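Local coordinates for CDC25-like phosphatase YCH1 (Saccharomyces cerevisiae, PDB 3FS5), which acts as a protein phosphatase, a Cdc25 homologue built on a single rhodanese domain, at residues M1-V9 with M102-L113; F33-S41 with I48-L59. All blocks are in the same frame, centred on the assembly; numbering follows the deposited sequence.

Interaction 1: M1-V9 with M102-L113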
loop_
_atom_site.group_PDB
_atom_site.type_symbol
_atom_site.label_atom_id
_atom_site.label_comp_id
_atom_site.label_asym_id
_atom_site.label_seq_id
_atom_site.Cartn_x
_atom_site.Cartn_y
_atom_site.Cartn_z
ATOM N N MET A 1 7.377 -15.243 0.609
ATOM C CA MET A 1 6.185 -16.014 0.153
ATOM C C MET A 1 6.630 -17.324 -0.494
ATOM O O MET A 1 7.775 -17.452 -0.930
ATOM C CB MET A 1 5.370 -15.169 -0.829
ATOM C CG MET A 1 4.926 -13.840 -0.234
ATOM S SD MET A 1 4.087 -12.758 -1.401
ATOM C CE MET A 1 5.486 -12.071 -2.298
ATOM N N ASP A 2 5.721 -18.291 -0.560
ATOM C CA ASP A 2 6.042 -19.603 -1.116
ATOM C C ASP A 2 5.438 -19.939 -2.480
ATOM O O ASP A 2 5.922 -20.842 -3.164
ATOM C CB ASP A 2 5.645 -20.687 -0.109
ATOM C CG ASP A 2 4.251 -20.476 0.452
ATOM O OD1 ASP A 2 3.283 -20.462 -0.338
ATOM O OD2 ASP A 2 4.124 -20.319 1.685
ATOM N N SER A 3 4.387 -19.228 -2.874
ATOM C CA SER A 3 3.751 -19.502 -4.156
ATOM C C SER A 3 3.133 -18.258 -4.779
ATOM O O SER A 3 3.369 -17.136 -4.328
ATOM C CB SER A 3 2.673 -20.578 -3.987
ATOM O OG SER A 3 1.648 -20.139 -3.115
ATOM N N TYR A 4 2.339 -18.468 -5.824
ATOM C CA TYR A 4 1.685 -17.372 -6.515
ATOM C C TYR A 4 0.184 -17.371 -6.267
ATOM O O TYR A 4 -0.569 -16.743 -7.005
ATOM C CB TYR A 4 1.970 -17.453 -8.018
ATOM C CG TYR A 4 3.424 -17.234 -8.364
ATOM C CD1 TYR A 4 4.323 -18.299 -8.406
ATOM C CD2 TYR A 4 3.911 -15.949 -8.600
ATOM C CE1 TYR A 4 5.676 -18.087 -8.675
ATOM C CE2 TYR A 4 5.256 -15.726 -8.869
ATOM C CZ TYR A 4 6.133 -16.800 -8.905
ATOM O OH TYR A 4 7.465 -16.574 -9.157
ATOM N N SER A 5 -0.237 -18.068 -5.214
ATOM C CA SER A 5 -1.647 -18.166 -4.859
ATOM C C SER A 5 -2.138 -16.930 -4.112
ATOM O O SER A 5 -1.378 -16.272 -3.411
ATOM C CB SER A 5 -1.885 -19.409 -3.995
ATOM O OG SER A 5 -3.215 -19.441 -3.507
ATOM N N ILE A 6 -3.424 -16.633 -4.270
ATOM C CA ILE A 6 -4.057 -15.486 -3.631
ATOM C C ILE A 6 -3.943 -15.540 -2.102
ATOM O O ILE A 6 -4.021 -14.512 -1.435
ATOM C CB ILE A 6 -5.550 -15.411 -4.037
ATOM C CG1 ILE A 6 -6.219 -14.177 -3.419
ATOM C CG2 ILE A 6 -6.272 -16.682 -3.595
ATOM C CD1 ILE A 6 -5.670 -12.866 -3.926
ATOM N N THR A 7 -3.750 -16.734 -1.549
ATOM C CA THR A 7 -3.638 -16.889 -0.098
ATOM C C THR A 7 -2.376 -16.229 0.461
ATOM O O THR A 7 -2.240 -16.063 1.675
ATOM C CB THR A 7 -3.646 -18.382 0.318
ATOM O OG1 THR A 7 -2.573 -19.070 -0.333
ATOM C CG2 THR A 7 -4.957 -19.035 -0.069
ATOM N N ASN A 8 -1.457 -15.853 -0.425
ATOM C CA ASN A 8 -0.218 -15.196 -0.011
ATOM C C ASN A 8 -0.447 -13.728 0.329
ATOM O O ASN A 8 0.391 -13.097 0.968
ATOM C CB ASN A 8 0.835 -15.294 -1.117
ATOM C CG ASN A 8 1.437 -16.672 -1.218
ATOM O OD1 ASN A 8 2.091 -17.138 -0.289
ATOM N ND2 ASN A 8 1.217 -17.336 -2.347
ATOM N N VAL A 9 -1.579 -13.188 -0.106
ATOM C CA VAL A 9 -1.913 -11.797 0.158
ATOM C C VAL A 9 -2.556 -11.679 1.535
ATOM O O VAL A 9 -3.601 -12.287 1.799
ATOM C CB VAL A 9 -2.884 -11.254 -0.910
ATOM C CG1 VAL A 9 -3.253 -9.804 -0.603
ATOM C CG2 VAL A 9 -2.247 -11.370 -2.290
ATOM N N MET A 102 -1.928 -8.939 -6.573
ATOM C CA MET A 102 -1.726 -10.126 -7.405
ATOM C C MET A 102 -0.894 -9.805 -8.647
ATOM O O MET A 102 -0.123 -10.644 -9.123
ATOM C CB MET A 102 -3.070 -10.733 -7.827
ATOM C CG MET A 102 -3.790 -11.489 -6.717
ATOM S SD MET A 102 -2.769 -12.798 -5.977
ATOM C CE MET A 102 -2.920 -14.105 -7.193
ATOM N N LEU A 103 -1.055 -8.592 -9.169
ATOM C CA LEU A 103 -0.300 -8.165 -10.345
ATOM C C LEU A 103 1.186 -8.150 -10.026
ATOM O O LEU A 103 2.001 -8.617 -10.820
ATOM C CB LEU A 103 -0.733 -6.765 -10.793
ATOM C CG LEU A 103 -2.037 -6.637 -11.583
ATOM C CD1 LEU A 103 -2.336 -5.162 -11.835
ATOM C CD2 LEU A 103 -1.910 -7.389 -12.906
ATOM N N LEU A 104 1.536 -7.609 -8.862
ATOM C CA LEU A 104 2.930 -7.556 -8.446
ATOM C C LEU A 104 3.448 -8.959 -8.159
ATOM O O LEU A 104 4.544 -9.323 -8.581
ATOM C CB LEU A 104 3.097 -6.700 -7.195
ATOM C CG LEU A 104 4.535 -6.655 -6.659
ATOM C CD1 LEU A 104 5.429 -5.942 -7.667
ATOM C CD2 LEU A 104 4.578 -5.945 -5.321
ATOM N N LEU A 105 2.657 -9.738 -7.429
ATOM C CA LEU A 105 3.034 -11.098 -7.077
ATOM C C LEU A 105 3.367 -11.931 -8.303
ATOM O O LEU A 105 4.388 -12.618 -8.337
ATOM C CB LEU A 105 1.905 -11.774 -6.293
ATOM C CG LEU A 105 2.137 -13.219 -5.841
ATOM C CD1 LEU A 105 3.387 -13.309 -4.976
ATOM C CD2 LEU A 105 0.921 -13.705 -5.066
ATOM N N ARG A 106 2.506 -11.864 -9.313
ATOM C CA ARG A 106 2.719 -12.632 -10.528
ATOM C C ARG A 106 3.922 -12.161 -11.343
ATOM O O ARG A 106 4.409 -12.894 -12.204
ATOM C CB ARG A 106 1.451 -12.615 -11.393
ATOM C CG ARG A 106 0.264 -13.353 -10.767
ATOM C CD ARG A 106 0.598 -14.817 -10.546
ATOM N NE ARG A 106 -0.427 -15.553 -9.803
ATOM C CZ ARG A 106 -1.660 -15.792 -10.243
ATOM N NH1 ARG A 106 -2.508 -16.476 -9.489
ATOM N NH2 ARG A 106 -2.047 -15.343 -11.429
ATOM N N SER A 107 4.416 -10.956 -11.066
ATOM C CA SER A 107 5.563 -10.435 -11.803
ATOM C C SER A 107 6.890 -10.766 -11.130
ATOM O O SER A 107 7.951 -10.457 -11.669
ATOM C CB SER A 107 5.451 -8.914 -11.984
ATOM O OG SER A 107 5.774 -8.224 -10.787
ATOM N N LEU A 108 6.830 -11.400 -9.960
ATOM C CA LEU A 108 8.034 -11.765 -9.211
ATOM C C LEU A 108 8.587 -13.133 -9.601
ATOM O O LEU A 108 7.825 -14.062 -9.861
ATOM C CB LEU A 108 7.741 -11.779 -7.707
ATOM C CG LEU A 108 7.308 -10.488 -7.010
ATOM C CD1 LEU A 108 7.071 -10.764 -5.530
ATOM C CD2 LEU A 108 8.371 -9.427 -7.187
ATOM N N ASP A 109 9.913 -13.251 -9.638
ATOM C CA ASP A 109 10.567 -14.520 -9.953
ATOM C C ASP A 109 10.552 -15.358 -8.685
ATOM O O ASP A 109 10.335 -14.834 -7.594
ATOM C CB ASP A 109 12.025 -14.308 -10.367
ATOM C CG ASP A 109 12.160 -13.611 -11.694
ATOM O OD1 ASP A 109 11.636 -14.145 -12.695
ATOM O OD2 ASP A 109 12.795 -12.534 -11.737
ATOM N N THR A 110 10.798 -16.656 -8.823
ATOM C CA THR A 110 10.811 -17.538 -7.665
ATOM C C THR A 110 11.857 -17.072 -6.651
ATOM O O THR A 110 11.705 -17.281 -5.446
ATOM C CB THR A 110 11.114 -18.998 -8.079
ATOM O OG1 THR A 110 12.398 -19.063 -8.714
ATOM C CG2 THR A 110 10.057 -19.506 -9.048
ATOM N N ALA A 111 12.910 -16.425 -7.142
ATOM C CA ALA A 111 13.976 -15.931 -6.276
ATOM C C ALA A 111 13.577 -14.641 -5.560
ATOM O O ALA A 111 14.088 -14.334 -4.482
ATOM C CB ALA A 111 15.244 -15.702 -7.093
ATOM N N GLU A 112 12.658 -13.894 -6.160
ATOM C CA GLU A 112 12.201 -12.637 -5.585
ATOM C C GLU A 112 10.984 -12.827 -4.674
ATOM O O GLU A 112 10.595 -11.912 -3.946
ATOM C CB GLU A 112 11.869 -11.654 -6.714
ATOM C CG GLU A 112 12.992 -11.523 -7.735
ATOM C CD GLU A 112 12.599 -10.726 -8.964
ATOM O OE1 GLU A 112 11.536 -11.020 -9.552
ATOM O OE2 GLU A 112 13.363 -9.816 -9.352
ATOM N N LEU A 113 10.388 -14.015 -4.712
ATOM C CA LEU A 113 9.220 -14.296 -3.889
ATOM C C LEU A 113 9.493 -14.122 -2.402
ATOM O O LEU A 113 8.608 -13.714 -1.652
ATOM C CB LEU A 113 8.711 -15.717 -4.138
ATOM C CG LEU A 113 7.818 -15.956 -5.359
ATOM C CD1 LEU A 113 7.376 -17.414 -5.379
ATOM C CD2 LEU A 113 6.601 -15.036 -5.299
#
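One face of the Y4 ring is covered by L113, whose CD2 lies 4.3 Å from the ring centroid and 27° off the normal, a CH-pi contact; CD1 of the same leucine packs on the CE1 side. At the ring's edge and near its plane stand two backbone oxygens, L105 O and L108 O, and the phenol OH of Y4 donates to L108 O over 2.6 Å. Tyrosine suits the place because its face takes the leucine while its hydroxyl reaches a carbonyl just past the end of helix 96-106. CG, beside the backbone N and anti to the carbonyl carbon, carries the ring past L105 O to L108 O.

The other flat group is the guanidinium of R106, set at 63° to the Y4 ring, with Y4 O at its edge and in its plane. R106 NE gives the straighter bond to Y4 O (3.0 Å, 155°), on a lone pair in the carbonyl plane. R106 NH1 adds a second to Y4 O at 3.2 Å, so one oxygen is gripped side-on by two nitrogens.

Apolar packing accompanies these polar links. M1, bent at its third torsion, sets CE 3.6 Å from L105 CD1 and near L108 CD1, while its backbone N bonds to L113 O; L118 of strand 116-121 also meets M1 and L105. Farther along, I6 CD1 meets M102 SD at 3.6 Å, the two side chains crossing at about a right angle.

Backbone carbonyls accept all four hydrogen bonds across the contact, with a tyrosine hydroxyl, an arginine and the chain's amino terminus as donors. Such chemistry ties the irregular N-terminal segment to the helix end without strand pairing, and the charge of the guanidinium probably strengthens its hold on Y4 O.

Interaction 2: F33-S41 with I48-L59; sequences FQVVDVRGS and IKDGWHYAYSRL
Strand 33-37 runs parallel to the short strand 52-53, with V36 opposite W52 and D37 opposite H53: W52 N donates to V35 O at 2.8 Å and D37 N to W52 O at 2.7 Å. Beyond the paired residues Y54 N and Y56 N bond to D37 O and V38 O, as the chain leaves the strand for the helix.

The Q34 side chain lies flat over the indole of W52, amide and ring planes only 13° apart. Its CG sits 3.7 Å from the centroid of the six-membered ring, almost on the normal; with CG anti to the backbone N (chi1 178°), a bend at chi2 folds the amide over the indole. Tryptophan offers a face broad enough for both methylene and amide, and R72 makes a cation-pi contact with it. With an alanine at W52 the indole face is gone, and the Q34 amide is likely to turn more freely while R72 loses its cation-pi partner.

The H53 imidazole puts an in-plane N-H at D37 O, ND1 bonding over 3.3 Å almost linearly (178°), from the carbonyl face opposite to Y54 N. Aspartate suits position D37 because its two oxygens meet R39 side-on, each by its syn lone pair, with R39 NH1 to OD1 at 2.8 Å; OD2 also accepts R39 N in an Asx turn. A water joins OD1 to I48 N. Branched V38 turns CG1 to L59 CD1 at 4.0 Å, extending apolar packing to the helix after A55.

This is the edge of a rhodanese domain's central parallel sheet, strand 52-53 outermost and strand 84-88 on the other side of strand 33-37.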
loop_
_atom_site.group_PDB
_atom_site.type_symbol
_atom_site.label_atom_id
_atom_site.label_comp_id
_atom_site.label_asym_id
_atom_site.label_seq_id
_atom_site.Cartn_x
_atom_site.Cartn_y
_atom_site.Cartn_z
ATOM N N PHE A 33 8.651 -1.178 5.440
ATOM C CA PHE A 33 7.392 -1.300 4.716
ATOM C C PHE A 33 7.269 -0.153 3.722
ATOM O O PHE A 33 7.982 0.840 3.821
ATOM C CB PHE A 33 6.214 -1.284 5.704
ATOM C CG PHE A 33 6.081 0.006 6.472
ATOM C CD1 PHE A 33 5.384 1.085 5.936
ATOM C CD2 PHE A 33 6.687 0.155 7.717
ATOM C CE1 PHE A 33 5.294 2.292 6.626
ATOM C CE2 PHE A 33 6.603 1.359 8.418
ATOM C CZ PHE A 33 5.906 2.430 7.871
ATOM N N GLN A 34 6.379 -0.308 2.749
ATOM C CA GLN A 34 6.151 0.726 1.753
ATOM C C GLN A 34 4.699 0.692 1.302
ATOM O O GLN A 34 4.206 -0.335 0.834
ATOM C CB GLN A 34 7.058 0.535 0.534
ATOM C CG GLN A 34 6.798 1.576 -0.557
ATOM C CD GLN A 34 7.040 3.003 -0.073
ATOM O OE1 GLN A 34 6.211 3.896 -0.274
ATOM N NE2 GLN A 34 8.184 3.223 0.557
ATOM N N VAL A 35 4.022 1.825 1.446
ATOM C CA VAL A 35 2.625 1.944 1.059
ATOM C C VAL A 35 2.505 2.304 -0.417
ATOM O O VAL A 35 3.187 3.211 -0.900
ATOM C CB VAL A 35 1.910 3.042 1.894
ATOM C CG1 VAL A 35 0.497 3.280 1.364
ATOM C CG2 VAL A 35 1.867 2.634 3.357
ATOM N N VAL A 36 1.649 1.581 -1.132
ATOM C CA VAL A 36 1.412 1.858 -2.547
ATOM C C VAL A 36 -0.076 2.154 -2.730
ATOM O O VAL A 36 -0.925 1.271 -2.578
ATOM C CB VAL A 36 1.802 0.664 -3.448
ATOM C CG1 VAL A 36 1.600 1.031 -4.928
ATOM C CG2 VAL A 36 3.257 0.284 -3.201
ATOM N N ASP A 37 -0.374 3.410 -3.041
ATOM C CA ASP A 37 -1.734 3.899 -3.256
ATOM C C ASP A 37 -2.060 3.677 -4.737
ATOM O O ASP A 37 -1.486 4.334 -5.604
ATOM C CB ASP A 37 -1.761 5.392 -2.894
ATOM C CG ASP A 37 -3.153 5.988 -2.899
ATOM O OD1 ASP A 37 -3.340 7.017 -2.220
ATOM O OD2 ASP A 37 -4.047 5.454 -3.578
ATOM N N VAL A 38 -2.982 2.761 -5.030
ATOM C CA VAL A 38 -3.314 2.458 -6.420
ATOM C C VAL A 38 -4.596 3.094 -6.954
ATOM O O VAL A 38 -5.169 2.637 -7.946
ATOM C CB VAL A 38 -3.348 0.923 -6.653
ATOM C CG1 VAL A 38 -1.959 0.332 -6.355
ATOM C CG2 VAL A 38 -4.397 0.265 -5.763
ATOM N N ARG A 39 -5.030 4.164 -6.301
ATOM C CA ARG A 39 -6.218 4.889 -6.728
ATOM C C ARG A 39 -5.886 5.685 -7.987
ATOM O O ARG A 39 -4.714 5.897 -8.307
ATOM C CB ARG A 39 -6.674 5.855 -5.633
ATOM C CG ARG A 39 -7.259 5.183 -4.404
ATOM C CD ARG A 39 -7.713 6.226 -3.400
ATOM N NE ARG A 39 -6.572 6.895 -2.775
ATOM C CZ ARG A 39 -6.675 7.926 -1.941
ATOM N NH1 ARG A 39 -5.584 8.463 -1.414
ATOM N NH2 ARG A 39 -7.873 8.430 -1.646
ATOM N N GLY A 40 -6.921 6.112 -8.702
ATOM C CA GLY A 40 -6.716 6.906 -9.900
ATOM C C GLY A 40 -6.934 8.363 -9.536
ATOM O O GLY A 40 -6.249 8.904 -8.663
ATOM N N SER A 41 -7.893 9.013 -10.185
ATOM C CA SER A 41 -8.155 10.407 -9.863
ATOM C C SER A 41 -8.775 10.490 -8.465
ATOM O O SER A 41 -8.802 11.557 -7.859
ATOM C CB SER A 41 -9.068 11.051 -10.921
ATOM O OG SER A 41 -10.223 10.275 -11.155
ATOM N N ILE A 48 -1.795 8.690 2.410
ATOM C CA ILE A 48 -0.923 8.289 3.499
ATOM C C ILE A 48 0.482 8.832 3.267
ATOM O O ILE A 48 1.025 8.728 2.167
ATOM C CB ILE A 48 -0.919 6.755 3.633
ATOM C CG1 ILE A 48 -2.348 6.285 3.952
ATOM C CG2 ILE A 48 0.082 6.309 4.707
ATOM C CD1 ILE A 48 -2.507 4.777 4.080
ATOM N N LYS A 49 1.055 9.428 4.308
ATOM C CA LYS A 49 2.384 10.022 4.233
ATOM C C LYS A 49 3.465 9.038 3.793
ATOM O O LYS A 49 3.518 7.898 4.262
ATOM C CB LYS A 49 2.755 10.626 5.594
ATOM C CG LYS A 49 4.054 11.422 5.611
ATOM C CD LYS A 49 4.329 11.968 7.011
ATOM C CE LYS A 49 5.645 12.735 7.078
ATOM N NZ LYS A 49 5.648 13.913 6.165
ATOM N N ASP A 50 4.322 9.501 2.888
ATOM C CA ASP A 50 5.430 8.719 2.347
ATOM C C ASP A 50 5.034 7.533 1.461
ATOM O O ASP A 50 5.884 6.726 1.091
ATOM C CB ASP A 50 6.342 8.227 3.478
ATOM C CG ASP A 50 6.892 9.366 4.325
ATOM O OD1 ASP A 50 7.171 10.453 3.772
ATOM O OD2 ASP A 50 7.055 9.168 5.548
ATOM N N GLY A 51 3.753 7.420 1.117
ATOM C CA GLY A 51 3.338 6.328 0.250
ATOM C C GLY A 51 3.615 6.667 -1.209
ATOM O O GLY A 51 3.887 7.822 -1.525
ATOM N N TRP A 52 3.574 5.677 -2.100
ATOM C CA TRP A 52 3.800 5.944 -3.518
ATOM C C TRP A 52 2.473 5.813 -4.257
ATOM O O TRP A 52 1.650 4.961 -3.925
ATOM C CB TRP A 52 4.812 4.974 -4.135
ATOM C CG TRP A 52 6.184 4.999 -3.532
ATOM C CD1 TRP A 52 6.742 5.994 -2.778
ATOM C CD2 TRP A 52 7.177 3.974 -3.645
ATOM N NE1 TRP A 52 8.023 5.645 -2.410
ATOM C CE2 TRP A 52 8.314 4.411 -2.930
ATOM C CE3 TRP A 52 7.215 2.725 -4.281
ATOM C CZ2 TRP A 52 9.482 3.641 -2.830
ATOM C CZ3 TRP A 52 8.376 1.958 -4.183
ATOM C CH2 TRP A 52 9.493 2.421 -3.459
ATOM N N HIS A 53 2.281 6.653 -5.265
ATOM C CA HIS A 53 1.048 6.665 -6.040
ATOM C C HIS A 53 1.221 6.017 -7.416
ATOM O O HIS A 53 1.859 6.588 -8.298
ATOM C CB HIS A 53 0.575 8.120 -6.171
ATOM C CG HIS A 53 -0.705 8.288 -6.925
ATOM N ND1 HIS A 53 -1.672 7.308 -6.990
ATOM C CD2 HIS A 53 -1.199 9.349 -7.606
ATOM C CE1 HIS A 53 -2.706 7.758 -7.679
ATOM N NE2 HIS A 53 -2.444 8.993 -8.063
ATOM N N TYR A 54 0.669 4.812 -7.570
ATOM C CA TYR A 54 0.712 4.046 -8.824
ATOM C C TYR A 54 -0.700 3.584 -9.179
ATOM O O TYR A 54 -1.177 2.571 -8.660
ATOM C CB TYR A 54 1.621 2.810 -8.693
ATOM C CG TYR A 54 3.096 3.122 -8.779
ATOM C CD1 TYR A 54 3.764 3.716 -7.712
ATOM C CD2 TYR A 54 3.817 2.859 -9.944
ATOM C CE1 TYR A 54 5.109 4.045 -7.800
ATOM C CE2 TYR A 54 5.165 3.184 -10.043
ATOM C CZ TYR A 54 5.803 3.780 -8.966
ATOM O OH TYR A 54 7.130 4.130 -9.050
ATOM N N ALA A 55 -1.364 4.318 -10.069
ATOM C CA ALA A 55 -2.735 3.993 -10.463
ATOM C C ALA A 55 -2.911 2.562 -10.973
ATOM O O ALA A 55 -2.169 2.099 -11.841
ATOM C CB ALA A 55 -3.225 4.990 -11.517
ATOM N N TYR A 56 -3.909 1.873 -10.433
ATOM C CA TYR A 56 -4.200 0.500 -10.823
ATOM C C TYR A 56 -4.399 0.337 -12.331
ATOM O O TYR A 56 -3.858 -0.586 -12.941
ATOM C CB TYR A 56 -5.455 0.004 -10.110
ATOM C CG TYR A 56 -5.855 -1.390 -10.523
ATOM C CD1 TYR A 56 -5.154 -2.499 -10.063
ATOM C CD2 TYR A 56 -6.920 -1.601 -11.396
ATOM C CE1 TYR A 56 -5.500 -3.785 -10.458
ATOM C CE2 TYR A 56 -7.277 -2.883 -11.798
ATOM C CZ TYR A 56 -6.563 -3.970 -11.325
ATOM O OH TYR A 56 -6.908 -5.243 -11.714
ATOM N N SER A 57 -5.183 1.231 -12.930
ATOM C CA SER A 57 -5.453 1.158 -14.364
ATOM C C SER A 57 -4.182 1.106 -15.194
ATOM O O SER A 57 -4.082 0.321 -16.137
ATOM C CB SER A 57 -6.304 2.351 -14.818
ATOM O OG SER A 57 -7.594 2.299 -14.235
ATOM N N ARG A 58 -3.208 1.937 -14.846
ATOM C CA ARG A 58 -1.957 1.964 -15.588
ATOM C C ARG A 58 -1.068 0.758 -15.286
ATOM O O ARG A 58 -0.374 0.256 -16.170
ATOM C CB ARG A 58 -1.201 3.258 -15.304
ATOM C CG ARG A 58 -0.032 3.479 -16.240
ATOM C CD ARG A 58 0.601 4.834 -16.026
ATOM N NE ARG A 58 1.824 4.984 -16.808
ATOM C CZ ARG A 58 2.673 5.995 -16.671
ATOM N NH1 ARG A 58 3.765 6.053 -17.423
ATOM N NH2 ARG A 58 2.432 6.950 -15.780
ATOM N N LEU A 59 -1.076 0.295 -14.039
ATOM C CA LEU A 59 -0.280 -0.872 -13.681
ATOM C C LEU A 59 -0.762 -2.058 -14.512
ATOM O O LEU A 59 0.034 -2.852 -15.011
ATOM C CB LEU A 59 -0.436 -1.199 -12.190
ATOM C CG LEU A 59 0.291 -0.291 -11.193
ATOM C CD1 LEU A 59 -0.127 -0.660 -9.780
ATOM C CD2 LEU A 59 1.803 -0.433 -11.362
HETATM O O HOH W 1 5.132 4.051 2.976
HETATM O O HOH W 2 -2.282 6.743 0.344
#

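How the interactions relate
Interaction 2 is a buried contact near the centre of the chain, whereas interaction 1 lies toward the periphery and is only partly buried. Though their centres are about 19 Å apart, they meet where L103 CD1 packs on Y56 CE1 at 3.7 Å, so helix 96-106 has a part in both; helix 63-78 likewise touches side chains of each. The sheet contact is built mainly on regular backbone-to-backbone bonds, with an ion pair held within 33-41. Interaction 1 joins loop to helix end instead, relying on side-chain donors, the amino terminus and methionine and leucine packing. Nearly equal areas, about 650 Å² each, are thus buried by different means.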